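PDB 3TC3: UV damage endonuclease, which probably acts as a manganese-dependent endonuclease of DNA repair that recognises UV-damaged DNA through dinucleotide flipping and nicks the strand. Local coordinates for residues A[37-42]-A[55-60]; A[105-110]-A[151-156]; A[173-178]-A[206-211]. All coordinates share one frame; numbering follows the deposited sequence. Where two conformers were deposited one is given.

Interaction 1: residues A[37-42]-A[55-60]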
# COMPACT_ATOMS: atom_id res chain seq x y z
N ALA A 37 -8.58 0.30 -13.44
CA ALA A 37 -7.25 0.89 -13.34
C ALA A 37 -6.16 -0.17 -13.08
O ALA A 37 -4.96 0.21 -12.94
CB ALA A 37 -7.20 2.01 -12.25
N ASP A 38 -6.55 -1.44 -12.90
CA ASP A 38 -5.66 -2.51 -12.40
C ASP A 38 -5.54 -3.69 -13.39
O ASP A 38 -5.31 -4.83 -13.00
CB ASP A 38 -6.12 -3.00 -11.07
CG ASP A 38 -7.50 -3.72 -11.13
OD1 ASP A 38 -8.22 -3.55 -12.13
OD2 ASP A 38 -7.83 -4.39 -10.13
N LYS A 39 -5.64 -3.38 -14.67
CA LYS A 39 -5.63 -4.45 -15.70
C LYS A 39 -4.16 -4.86 -15.89
O LYS A 39 -3.25 -4.03 -15.79
CB LYS A 39 -6.13 -3.93 -17.06
CG LYS A 39 -7.49 -3.21 -16.99
CD LYS A 39 -8.07 -2.90 -18.43
CE LYS A 39 -7.25 -1.84 -19.11
NZ LYS A 39 -7.05 -0.59 -18.31
N THR A 40 -3.95 -6.17 -16.13
CA THR A 40 -2.56 -6.59 -16.41
C THR A 40 -2.64 -7.51 -17.60
O THR A 40 -3.71 -7.74 -18.15
CB THR A 40 -1.87 -7.28 -15.25
OG1 THR A 40 -0.47 -7.36 -15.57
CG2 THR A 40 -2.48 -8.65 -14.86
N ILE A 41 -1.45 -7.89 -18.05
CA ILE A 41 -1.38 -8.76 -19.22
C ILE A 41 -0.51 -9.98 -18.88
O ILE A 41 0.37 -9.96 -17.98
CB ILE A 41 -0.81 -7.97 -20.40
CG1 ILE A 41 0.67 -7.66 -20.22
CG2 ILE A 41 -1.74 -6.77 -20.75
CD1 ILE A 41 1.32 -7.25 -21.53
N LYS A 42 -0.78 -11.08 -19.61
CA LYS A 42 0.02 -12.32 -19.42
C LYS A 42 1.41 -12.17 -20.00
O LYS A 42 1.60 -11.46 -21.00
CB LYS A 42 -0.66 -13.54 -20.13
CG LYS A 42 -2.15 -13.77 -19.70
CD LYS A 42 -2.83 -14.91 -20.51
CE LYS A 42 -3.31 -14.41 -21.86
NZ LYS A 42 -4.38 -15.25 -22.49
N SER A 55 -1.16 0.20 -20.16
CA SER A 55 -0.73 1.29 -19.26
C SER A 55 -1.53 2.58 -19.47
O SER A 55 -1.99 3.18 -18.50
CB SER A 55 0.77 1.55 -19.42
OG SER A 55 1.57 0.37 -19.19
N SER A 56 -1.70 3.00 -20.74
CA SER A 56 -2.50 4.16 -20.99
C SER A 56 -3.93 4.00 -20.46
O SER A 56 -4.47 4.97 -19.95
CB SER A 56 -2.47 4.52 -22.50
OG SER A 56 -1.17 4.95 -22.81
N SER A 57 -4.56 2.85 -20.67
CA SER A 57 -5.94 2.77 -20.25
C SER A 57 -5.96 2.74 -18.73
O SER A 57 -6.84 3.36 -18.11
CB SER A 57 -6.74 1.59 -20.77
OG SER A 57 -6.08 0.33 -20.70
N ASN A 58 -5.01 2.05 -18.12
CA ASN A 58 -4.99 2.07 -16.65
C ASN A 58 -4.85 3.47 -16.10
O ASN A 58 -5.48 3.83 -15.07
CB ASN A 58 -3.85 1.19 -16.10
CG ASN A 58 -4.12 -0.33 -16.14
OD1 ASN A 58 -5.28 -0.79 -16.15
ND2 ASN A 58 -3.04 -1.12 -15.99
N LEU A 59 -3.94 4.24 -16.70
CA LEU A 59 -3.62 5.53 -16.18
C LEU A 59 -4.81 6.48 -16.40
O LEU A 59 -5.07 7.37 -15.58
CB LEU A 59 -2.33 6.03 -16.80
CG LEU A 59 -1.07 5.30 -16.30
CD1 LEU A 59 0.11 5.52 -17.27
CD2 LEU A 59 -0.69 5.83 -14.91
N LEU A 60 -5.45 6.44 -17.58
CA LEU A 60 -6.72 7.19 -17.81
C LEU A 60 -7.74 6.96 -16.70
O LEU A 60 -8.36 7.91 -16.15
CB LEU A 60 -7.36 6.76 -19.15
CG LEU A 60 -8.66 7.58 -19.49
CD1 LEU A 60 -8.62 8.07 -20.92
CD2 LEU A 60 -10.09 6.97 -19.12
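Asn-58 reaches out of helix 48-71 and pairs with Lys-39 through both ends of its amide, pinning the loop that follows strand 22-27 against the first long helix of a TIM barrel. Two backbone-directed hydrogen bonds form the centre of the contact. Asn-58 ND2 gives a nearly straight bond (175°) to Lys-39 O at 2.9 Å, in the carbonyl plane and on a lone pair. Asn-58 OD1 accepts Lys-39 N at 3.0 Å, with the donor tilted 31° from the amide plane. Together they tie both peptide polar atoms of one loop residue to a single side chain and fix the rotation of its amide, whose ND2 also bonds to Thr-83 O.

A second set of bonds involves the ammonium group. The Lys-39 chain bends at chi3 (-70°) and chi4, folding back over the amide of Asn-58. Its NZ lies 2.8 Å from Asn-58 OD1, above the carbonyl plane and on the face opposite to Lys-39 N, so two donors grip this oxygen. The positive charge would be expected to polarise the amide C=O. Lys-36 O accepts a further bond from NZ.

Beside these bonds Ala-37 CB rests 3.8 Å from Asn-58 O. Lys-39 NZ also donates to Ser-57 OG at 2.7 Å.

Interaction 2: residues A[105-110]-A[151-156]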
# COMPACT_ATOMS: atom_id res chain seq x y z
N GLY A 105 2.84 12.85 -15.41
CA GLY A 105 2.96 14.17 -14.81
C GLY A 105 1.60 14.77 -14.44
O GLY A 105 1.48 15.40 -13.39
N ASP A 106 0.59 14.57 -15.28
CA ASP A 106 -0.75 15.13 -15.09
C ASP A 106 -1.40 14.55 -13.81
O ASP A 106 -1.95 15.31 -12.99
CB ASP A 106 -1.63 14.86 -16.31
CG ASP A 106 -3.09 15.21 -16.08
OD1 ASP A 106 -3.43 16.41 -16.04
OD2 ASP A 106 -3.96 14.31 -15.97
N ILE A 107 -1.24 13.21 -13.65
CA ILE A 107 -1.81 12.51 -12.51
C ILE A 107 -1.08 13.00 -11.26
O ILE A 107 -1.72 13.31 -10.26
CB ILE A 107 -1.69 11.00 -12.69
CG1 ILE A 107 -2.76 10.50 -13.70
CG2 ILE A 107 -1.88 10.29 -11.28
CD1 ILE A 107 -2.40 9.12 -14.33
N GLY A 108 0.26 13.06 -11.33
CA GLY A 108 0.99 13.56 -10.18
C GLY A 108 0.63 15.02 -9.81
O GLY A 108 0.51 15.34 -8.60
N ASP A 109 0.45 15.88 -10.81
CA ASP A 109 0.00 17.26 -10.50
C ASP A 109 -1.29 17.28 -9.79
O ASP A 109 -1.46 18.01 -8.80
CB ASP A 109 -0.13 18.15 -11.76
CG ASP A 109 1.18 18.40 -12.43
OD1 ASP A 109 2.26 18.24 -11.81
OD2 ASP A 109 1.13 18.77 -13.63
N PHE A 110 -2.23 16.41 -10.19
CA PHE A 110 -3.53 16.39 -9.59
C PHE A 110 -3.42 15.92 -8.14
O PHE A 110 -4.07 16.45 -7.25
CB PHE A 110 -4.45 15.43 -10.35
CG PHE A 110 -5.85 15.41 -9.84
CD1 PHE A 110 -6.79 16.36 -10.32
CD2 PHE A 110 -6.28 14.49 -8.84
CE1 PHE A 110 -8.12 16.37 -9.83
CE2 PHE A 110 -7.63 14.48 -8.36
CZ PHE A 110 -8.54 15.44 -8.88
N ASP A 151 8.21 8.21 -8.98
CA ASP A 151 9.08 9.28 -9.47
C ASP A 151 8.53 9.89 -10.74
O ASP A 151 8.64 11.10 -10.95
CB ASP A 151 10.43 8.69 -9.79
CG ASP A 151 11.33 8.48 -8.62
OD1 ASP A 151 11.08 8.96 -7.51
OD2 ASP A 151 12.38 7.83 -8.85
N SER A 152 7.96 9.11 -11.64
CA SER A 152 7.49 9.61 -12.93
C SER A 152 6.30 10.50 -12.75
O SER A 152 6.06 11.38 -13.61
CB SER A 152 7.14 8.43 -13.86
OG SER A 152 5.87 7.82 -13.54
N MET A 153 5.54 10.31 -11.66
CA MET A 153 4.42 11.20 -11.33
C MET A 153 4.89 12.46 -10.59
O MET A 153 4.11 13.40 -10.46
CB MET A 153 3.39 10.47 -10.44
CG MET A 153 2.82 9.32 -11.21
SD MET A 153 1.65 8.37 -10.19
CE MET A 153 0.97 7.25 -11.39
N GLY A 154 6.16 12.51 -10.18
CA GLY A 154 6.67 13.65 -9.41
C GLY A 154 6.09 13.73 -8.00
O GLY A 154 5.94 14.83 -7.44
N ILE A 155 5.74 12.58 -7.41
CA ILE A 155 5.25 12.56 -6.07
C ILE A 155 6.10 11.68 -5.14
O ILE A 155 7.06 11.00 -5.59
CB ILE A 155 3.80 12.04 -6.07
CG1 ILE A 155 3.77 10.54 -6.44
CG2 ILE A 155 2.87 12.90 -7.05
CD1 ILE A 155 2.31 9.94 -6.44
N GLU A 156 5.80 11.80 -3.86
CA GLU A 156 6.55 10.96 -2.88
C GLU A 156 5.84 9.62 -2.74
O GLU A 156 6.19 8.70 -3.56
CB GLU A 156 6.75 11.64 -1.54
CG GLU A 156 7.64 12.98 -1.54
CD GLU A 156 8.96 12.90 -2.29
OE1 GLU A 156 9.68 11.87 -2.25
OE2 GLU A 156 9.33 13.92 -2.91
O HOH W 1 4.03 16.19 -11.04
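With CG of Met-153 anti to its own carbonyl carbon (chi1 -63°) and the thioether extended beyond it, the chain passes beside Gly-108 and carries its end to Ile-107. CG1 of Ile-155, at chi1 69°, sits between backbone N and carbonyl carbon; CG2 is thereby turned to the glycine, 3.7 Å from Gly-108 CA. The branch methyl CG2 of Ile-107 meets both SD and CE of Met-153, each at 4.2 Å, in a loose apolar contact.

Gly-108 is where the backbones come closest, its CA 4.3 Å from that of Met-153. A CA-H...O contact results: Gly-108 CA lies 3.1 Å from Met-153 O, with an angle at the hydrogen of 171°. Gly-108 presents only its CA hydrogens to the carbonyl, and the helices meet backbone to backbone. Helix 133-153 ends here in a Schellman motif, Gly-154 taking positive phi and bonding through its N to Asp-151 O. The contact thus sets the C-terminal end of one outer helix of the TIM barrel against the flank of its predecessor, helix 101-113, just before the chain enters strand 158-162. Lys-112 adds a bond to Gly-154 O.

A water donates to Met-153 O at 2.9 Å and to Asp-109 OD1 at 2.8 Å, bridging the helix end to the neighbouring carboxylate.

Interaction 3: residues A[173-178]-A[206-211]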
# COMPACT_ATOMS: atom_id res chain seq x y z
N SER A 173 15.98 -13.78 10.33
CA SER A 173 15.13 -13.20 9.25
C SER A 173 14.99 -11.70 9.39
O SER A 173 14.97 -10.97 8.36
CB SER A 173 13.75 -13.87 9.24
OG SER A 173 13.82 -15.25 8.75
N LEU A 174 14.92 -11.19 10.64
CA LEU A 174 14.93 -9.73 10.86
C LEU A 174 16.28 -9.08 10.44
O LEU A 174 16.31 -7.98 9.82
CB LEU A 174 14.63 -9.32 12.37
CG LEU A 174 13.25 -9.81 12.79
CD1 LEU A 174 13.12 -9.47 14.30
CD2 LEU A 174 12.15 -9.08 12.01
N ASN A 175 17.40 -9.76 10.79
CA ASN A 175 18.66 -9.19 10.44
C ASN A 175 18.93 -9.27 8.93
O ASN A 175 19.46 -8.28 8.40
CB ASN A 175 19.73 -9.85 11.30
CG ASN A 175 19.77 -9.19 12.72
OD1 ASN A 175 19.84 -7.92 12.87
ND2 ASN A 175 19.66 -10.00 13.73
N ARG A 176 18.44 -10.32 8.27
CA ARG A 176 18.55 -10.37 6.78
C ARG A 176 17.71 -9.22 6.17
O ARG A 176 18.14 -8.57 5.21
CB ARG A 176 18.01 -11.66 6.14
CG ARG A 176 18.90 -12.89 6.44
CD ARG A 176 18.55 -14.06 5.45
NE ARG A 176 17.10 -14.31 5.32
CZ ARG A 176 16.39 -15.00 6.19
NH1 ARG A 176 17.00 -15.60 7.26
NH2 ARG A 176 15.09 -15.13 6.02
N PHE A 177 16.56 -8.92 6.78
CA PHE A 177 15.80 -7.81 6.20
C PHE A 177 16.60 -6.52 6.27
O PHE A 177 16.64 -5.73 5.34
CB PHE A 177 14.49 -7.68 6.95
CG PHE A 177 13.63 -6.54 6.43
CD1 PHE A 177 13.86 -5.19 6.84
CD2 PHE A 177 12.59 -6.83 5.55
CE1 PHE A 177 13.09 -4.21 6.28
CE2 PHE A 177 11.83 -5.79 4.97
CZ PHE A 177 12.05 -4.46 5.37
N ILE A 178 17.09 -6.22 7.47
CA ILE A 178 17.88 -4.98 7.70
C ILE A 178 19.14 -4.92 6.76
O ILE A 178 19.36 -3.85 6.14
CB ILE A 178 18.30 -4.87 9.16
CG1 ILE A 178 17.04 -4.59 10.01
CG2 ILE A 178 19.33 -3.72 9.33
CD1 ILE A 178 17.29 -4.62 11.53
N CYS A 206 8.17 -5.48 13.84
CA CYS A 206 8.35 -4.31 12.93
C CYS A 206 8.97 -3.12 13.65
O CYS A 206 9.84 -2.44 13.08
CB CYS A 206 7.01 -3.89 12.29
SG CYS A 206 6.36 -5.18 11.18
N LEU A 207 8.62 -2.95 14.92
CA LEU A 207 9.18 -1.82 15.69
C LEU A 207 10.70 -2.09 15.89
O LEU A 207 11.51 -1.14 15.90
CB LEU A 207 8.48 -1.74 17.03
CG LEU A 207 7.05 -1.19 16.93
CD1 LEU A 207 6.35 -1.22 18.32
CD2 LEU A 207 7.04 0.22 16.37
N TRP A 208 11.09 -3.38 16.02
CA TRP A 208 12.53 -3.70 16.23
C TRP A 208 13.29 -3.30 14.99
O TRP A 208 14.41 -2.75 15.06
CB TRP A 208 12.61 -5.18 16.54
CG TRP A 208 13.97 -5.62 17.02
CD1 TRP A 208 14.43 -5.67 18.34
CD2 TRP A 208 15.10 -6.04 16.20
NE1 TRP A 208 15.71 -6.13 18.38
CE2 TRP A 208 16.17 -6.40 17.15
CE3 TRP A 208 15.32 -6.24 14.81
CZ2 TRP A 208 17.44 -6.84 16.71
CZ3 TRP A 208 16.60 -6.74 14.39
CH2 TRP A 208 17.58 -7.04 15.33
N ILE A 209 12.73 -3.61 13.81
CA ILE A 209 13.32 -3.19 12.55
C ILE A 209 13.37 -1.66 12.47
O ILE A 209 14.44 -1.12 12.13
CB ILE A 209 12.59 -3.80 11.33
CG1 ILE A 209 12.79 -5.32 11.28
CG2 ILE A 209 13.07 -3.04 10.04
CD1 ILE A 209 11.97 -5.96 10.16
N SER A 210 12.26 -0.98 12.74
CA SER A 210 12.22 0.47 12.60
C SER A 210 13.25 1.14 13.45
O SER A 210 13.87 2.12 13.00
CB SER A 210 10.81 0.97 12.99
OG SER A 210 10.66 2.35 12.72
N GLU A 211 13.47 0.66 14.69
CA GLU A 211 14.39 1.31 15.60
C GLU A 211 15.81 1.37 15.00
O GLU A 211 16.54 2.32 15.27
CB GLU A 211 14.42 0.56 16.94
CG GLU A 211 15.33 1.16 17.90
CD GLU A 211 14.61 2.22 18.71
OE1 GLU A 211 13.37 2.38 18.51
OE2 GLU A 211 15.28 2.88 19.53
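Trp-208 and Ile-209 meet Leu-174, Asn-175, Phe-177 and Ile-178 across two outer helices whose segment axes come within 10.5 Å, with a signed crossing angle of -38°. In segment 206-211, Cys-206 comes first and turns its side chain from the partner helix to the barrel wall, where it touches Ile-194 and Val-217.

Trp-208 follows. Its CG is anti to the backbone N (chi1 -170°), which swings the indole across the groove so that the six-membered ring does the touching. Trp-208 CZ3 receives Ile-178 CD1 at 3.6 Å, and Leu-174 CB lies 3.8 Å from the same atom; both approach obliquely. Leu-174 CD1 adds a contact with CE3. At the outer margin the Asn-175 amide stands steeply to the indole, the planes 75° apart, and its OD1 lies at the ring edge, 3.5 Å from Trp-208 CH2 and close to the ring plane. Such an approach probably sets the amide oxygen against the weakly positive C-H rim of the ring. Arg-212, in the next turn, makes a cation-pi interaction with the indole.

Ile-209 takes the inner side with two branches. Its CD1 meets Leu-174 CD2 at 3.6 Å and Phe-177 CD1 at 3.9 Å, while CG2 lies beside Phe-177 CD1 and CE1; the isoleucine and phenylalanine side chains cross at about a right angle. Ile-178 CG1 lies farther off, 4.3 Å from Ile-209 CG2. Ile-209 and Phe-177 both reach Ile-194 on strand 192-195.

Apolar packing of neighbouring outer helices, here on either side of strand 192-195 in the chain, is characteristic of the beta-alpha units of a TIM barrel; that strand ends in the manganese ligand Glu-195, whose side chain is about 10 Å from that of Phe-177.

How the interactions relate
Interactions 1 and 2 are neighbours on one flank of the barrel, their centres 17 Å apart, and they touch: Leu-59, on the helix of interaction 1, packs through its O on Ile-107 CD1 and through CD2 on Met-153 CE. Interaction 3 lies away from both, on the opposite side of the chain's centre from interaction 1. It is the buried one, made almost wholly of apolar side chains between two helices, and the nearest to the metal site. The other two are partly buried and each set an irregular piece on a helix: a loop held by amide and ammonium hydrogen bonds in interaction 1, a helix end set on a glycine with a bridging water in interaction 2.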